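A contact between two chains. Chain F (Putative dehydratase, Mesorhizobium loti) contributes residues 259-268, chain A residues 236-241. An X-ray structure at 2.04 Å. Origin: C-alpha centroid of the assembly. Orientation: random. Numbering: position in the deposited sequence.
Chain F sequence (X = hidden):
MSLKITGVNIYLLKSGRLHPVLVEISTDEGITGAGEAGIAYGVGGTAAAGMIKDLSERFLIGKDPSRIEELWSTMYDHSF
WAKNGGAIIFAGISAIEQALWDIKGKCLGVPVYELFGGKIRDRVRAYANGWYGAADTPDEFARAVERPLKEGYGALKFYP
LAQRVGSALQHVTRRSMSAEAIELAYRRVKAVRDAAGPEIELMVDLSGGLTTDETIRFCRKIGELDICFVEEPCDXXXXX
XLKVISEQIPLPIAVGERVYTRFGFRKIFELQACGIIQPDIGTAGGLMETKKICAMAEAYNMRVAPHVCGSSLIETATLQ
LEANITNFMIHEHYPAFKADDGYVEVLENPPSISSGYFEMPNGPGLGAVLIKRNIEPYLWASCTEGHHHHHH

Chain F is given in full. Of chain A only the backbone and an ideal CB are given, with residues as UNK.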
# COMPACT_ATOMS: atom_id res chain seq x y z
N VAL F 259 4.38 16.92 -19.24
CA VAL F 259 4.80 15.55 -18.93
C VAL F 259 5.45 15.06 -20.22
O VAL F 259 4.91 15.27 -21.31
CB VAL F 259 3.61 14.65 -18.55
CG1 VAL F 259 4.09 13.21 -18.33
CG2 VAL F 259 2.94 15.20 -17.26
N TYR F 260 6.60 14.40 -20.11
CA TYR F 260 7.33 13.98 -21.31
C TYR F 260 7.67 12.50 -21.44
O TYR F 260 8.13 11.88 -20.48
CB TYR F 260 8.63 14.81 -21.40
CG TYR F 260 8.40 16.26 -21.00
CD1 TYR F 260 8.62 16.69 -19.69
CD2 TYR F 260 7.86 17.17 -21.91
CE1 TYR F 260 8.31 17.99 -19.29
CE2 TYR F 260 7.53 18.48 -21.53
CZ TYR F 260 7.76 18.88 -20.22
OH TYR F 260 7.39 20.14 -19.83
N THR F 261 7.45 11.97 -22.64
CA THR F 261 7.69 10.57 -23.01
C THR F 261 6.89 9.54 -22.21
O THR F 261 6.24 9.85 -21.20
CB THR F 261 9.21 10.17 -22.89
OG1 THR F 261 9.57 9.99 -21.52
CG2 THR F 261 10.10 11.23 -23.52
N ARG F 262 6.92 8.31 -22.70
CA ARG F 262 6.26 7.18 -22.06
C ARG F 262 6.69 7.10 -20.60
O ARG F 262 5.90 6.76 -19.72
CB ARG F 262 6.69 5.87 -22.72
CG ARG F 262 6.11 5.56 -24.08
CD ARG F 262 6.96 4.47 -24.73
NE ARG F 262 8.22 5.03 -25.22
CZ ARG F 262 9.26 4.31 -25.62
NH1 ARG F 262 9.23 2.98 -25.60
NH2 ARG F 262 10.33 4.93 -26.09
N PHE F 263 7.96 7.38 -20.36
CA PHE F 263 8.55 7.30 -19.03
C PHE F 263 7.96 8.33 -18.08
O PHE F 263 7.76 8.05 -16.91
CB PHE F 263 10.07 7.46 -19.16
CG PHE F 263 10.66 6.57 -20.23
CD1 PHE F 263 11.75 6.99 -20.98
CD2 PHE F 263 10.08 5.34 -20.53
CE1 PHE F 263 12.25 6.20 -22.01
CE2 PHE F 263 10.57 4.54 -21.55
CZ PHE F 263 11.66 4.97 -22.30
N GLY F 264 7.67 9.52 -18.60
CA GLY F 264 7.06 10.54 -17.76
C GLY F 264 5.59 10.20 -17.54
O GLY F 264 5.09 10.29 -16.42
N PHE F 265 4.90 9.79 -18.61
CA PHE F 265 3.49 9.46 -18.49
C PHE F 265 3.19 8.23 -17.65
O PHE F 265 2.10 8.13 -17.08
CB PHE F 265 2.85 9.31 -19.88
CG PHE F 265 2.44 10.63 -20.48
CD1 PHE F 265 3.32 11.35 -21.27
CD2 PHE F 265 1.19 11.18 -20.17
CE1 PHE F 265 2.97 12.62 -21.74
CE2 PHE F 265 0.83 12.45 -20.64
CZ PHE F 265 1.73 13.17 -21.42
N ARG F 266 4.15 7.31 -17.55
CA ARG F 266 3.94 6.13 -16.72
C ARG F 266 3.56 6.61 -15.32
O ARG F 266 2.67 6.05 -14.68
CB ARG F 266 5.22 5.28 -16.64
CG ARG F 266 5.16 4.24 -15.53
CD ARG F 266 6.48 3.52 -15.33
NE ARG F 266 6.53 2.88 -14.02
CZ ARG F 266 7.57 2.18 -13.56
NH1 ARG F 266 8.66 2.01 -14.32
NH2 ARG F 266 7.52 1.64 -12.35
N LYS F 267 4.22 7.66 -14.85
CA LYS F 267 3.93 8.20 -13.52
C LYS F 267 2.49 8.70 -13.41
O LYS F 267 1.90 8.67 -12.33
CB LYS F 267 4.90 9.33 -13.17
CG LYS F 267 6.36 8.88 -13.16
CD LYS F 267 7.25 9.86 -12.40
CE LYS F 267 8.66 9.32 -12.23
NZ LYS F 267 9.38 9.15 -13.53
N ILE F 268 1.93 9.19 -14.52
CA ILE F 268 0.56 9.68 -14.52
C ILE F 268 -0.41 8.49 -14.53
O ILE F 268 -1.35 8.42 -13.73
CB ILE F 268 0.27 10.54 -15.77
CG1 ILE F 268 1.16 11.79 -15.78
CG2 ILE F 268 -1.22 10.92 -15.82
CD1 ILE F 268 1.06 12.65 -14.52
N UNK A 236 17.37 7.17 -14.55
CA UNK A 236 16.79 8.14 -13.60
C UNK A 236 15.28 8.31 -13.80
O UNK A 236 14.59 8.73 -12.89
CB UNK A 236 17.48 9.50 -13.75
N UNK A 237 14.79 7.98 -14.99
CA UNK A 237 13.35 8.08 -15.28
C UNK A 237 12.53 7.01 -14.55
O UNK A 237 11.35 7.21 -14.28
CB UNK A 237 13.11 7.96 -16.79
N UNK A 238 13.15 5.88 -14.23
CA UNK A 238 12.45 4.76 -13.59
C UNK A 238 12.73 4.56 -12.11
O UNK A 238 13.68 3.86 -11.75
CB UNK A 238 12.81 3.47 -14.32
N UNK A 239 11.90 5.14 -11.26
CA UNK A 239 12.08 5.00 -9.81
C UNK A 239 11.56 3.68 -9.26
O UNK A 239 11.86 3.31 -8.13
CB UNK A 239 11.38 6.15 -9.09
N UNK A 240 10.76 2.97 -10.06
CA UNK A 240 10.25 1.69 -9.62
C UNK A 240 11.41 0.70 -9.68
O UNK A 240 11.61 -0.10 -8.76
CB UNK A 240 9.07 1.23 -10.47
N UNK A 241 12.18 0.76 -10.76
CA UNK A 241 13.33 -0.11 -10.91
C UNK A 241 14.33 0.22 -9.79
O UNK A 241 14.95 -0.68 -9.23
CB UNK A 241 13.96 0.05 -12.29

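Position 236 is hardly constrained by this contact. Its CA-to-CB bond points sideways, nothing of the chain F stretch lies within 5.5 Å of the ideal CB, and phi of -53° is open to most residues, proline among them. The deposited residue is Pro A236, whose ring stays clear of chain F; Pro A236 O lies 2.9 Å from water 1, which accepts from Lys F267 NZ at 3.0 Å.

Position 237 points toward chain F at Phe F263. The ideal CB sits 3.9 Å from Phe F263 CB, and beyond it lies a shallow groove bordered by Phe F263, the bare backbone of Gly F264 and the turn at Tyr F260 and Thr F261. A flat or long apolar side chain would suit: leucine, methionine or an aromatic. The residue is Phe A237. Phe F263 CB lies over one face of its ring, 3.5 Å from the centroid and 16° off the normal, a CH-pi contact, while the Phe F263 ring turns its edge to the same ring in an offset edge-to-face pair, planes at 64°. The backbone works too: Lys F267 NZ donates to Phe A237 O at 2.9 Å, and water 2 donates both to that oxygen (2.8 Å) and to Phe F263 O (2.7 Å).

At 238 the CA-to-CB bond runs sideways, but the ideal CB is 4.4 Å from Arg F266 NH1. Phi/psi of -105/94 just before a helix invites an N-cap, so aspartate, asparagine, serine or threonine would fit, and the nearby guanidinium favours an acid. Asp A238 meets both demands through one oxygen: Asp A238 OD1 forms a salt bridge with Arg F266 NH1 at 3.0 Å. The same atom caps the helix, accepting from the backbone N of 241 and, weakly, from that of 240.

Position 239 opens the helix and points sideways, its ideal CB 5.2 Å from Lys F267 CE. Many small or polar residues would do. In Asn A239 the side chain bends nearer, Asn A239 ND2 reaching 4.0 Å from Lys F267 CE, a packing contact.

Position 240 has helical angles any residue could take, but a CB would point toward chain F. An ideal CB would lie 2.5 Å from Arg F266 NH2, a clash, so with Arg F266 as it stands only glycine fits. Gly A240 lets the guanidinium approach, Arg F266 NH2 lying 3.9 Å from Gly A240 CA.

Position 241 points sideways, with nothing of the chain F stretch within 5.5 Å of the ideal CB; its helical backbone suits many residues. The Ala A241 side chain makes no contact with the stretch, though its N helps hold Asp A238 OD1.

Chain A (236-241) PFDNGA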
# COMPACT_ATOMS: atom_id res chain seq x y z
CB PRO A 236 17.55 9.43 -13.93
CG PRO A 236 18.87 8.94 -14.39
CD PRO A 236 18.52 7.76 -15.26
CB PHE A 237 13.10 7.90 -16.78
CG PHE A 237 12.51 9.11 -17.47
CD1 PHE A 237 13.02 9.53 -18.69
CD2 PHE A 237 11.45 9.81 -16.90
CE1 PHE A 237 12.47 10.63 -19.35
CE2 PHE A 237 10.90 10.91 -17.55
CZ PHE A 237 11.42 11.32 -18.78
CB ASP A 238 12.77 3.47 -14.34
CG ASP A 238 11.85 2.32 -13.96
OD1 ASP A 238 11.25 2.37 -12.86
OD2 ASP A 238 11.73 1.37 -14.76
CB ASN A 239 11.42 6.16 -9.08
CG ASN A 239 12.14 7.47 -9.30
OD1 ASN A 239 13.37 7.49 -9.37
ND2 ASN A 239 11.39 8.56 -9.42
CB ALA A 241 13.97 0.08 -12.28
O HOH W 1 12.10 10.18 -12.64
O HOH W 2 8.78 6.33 -15.13
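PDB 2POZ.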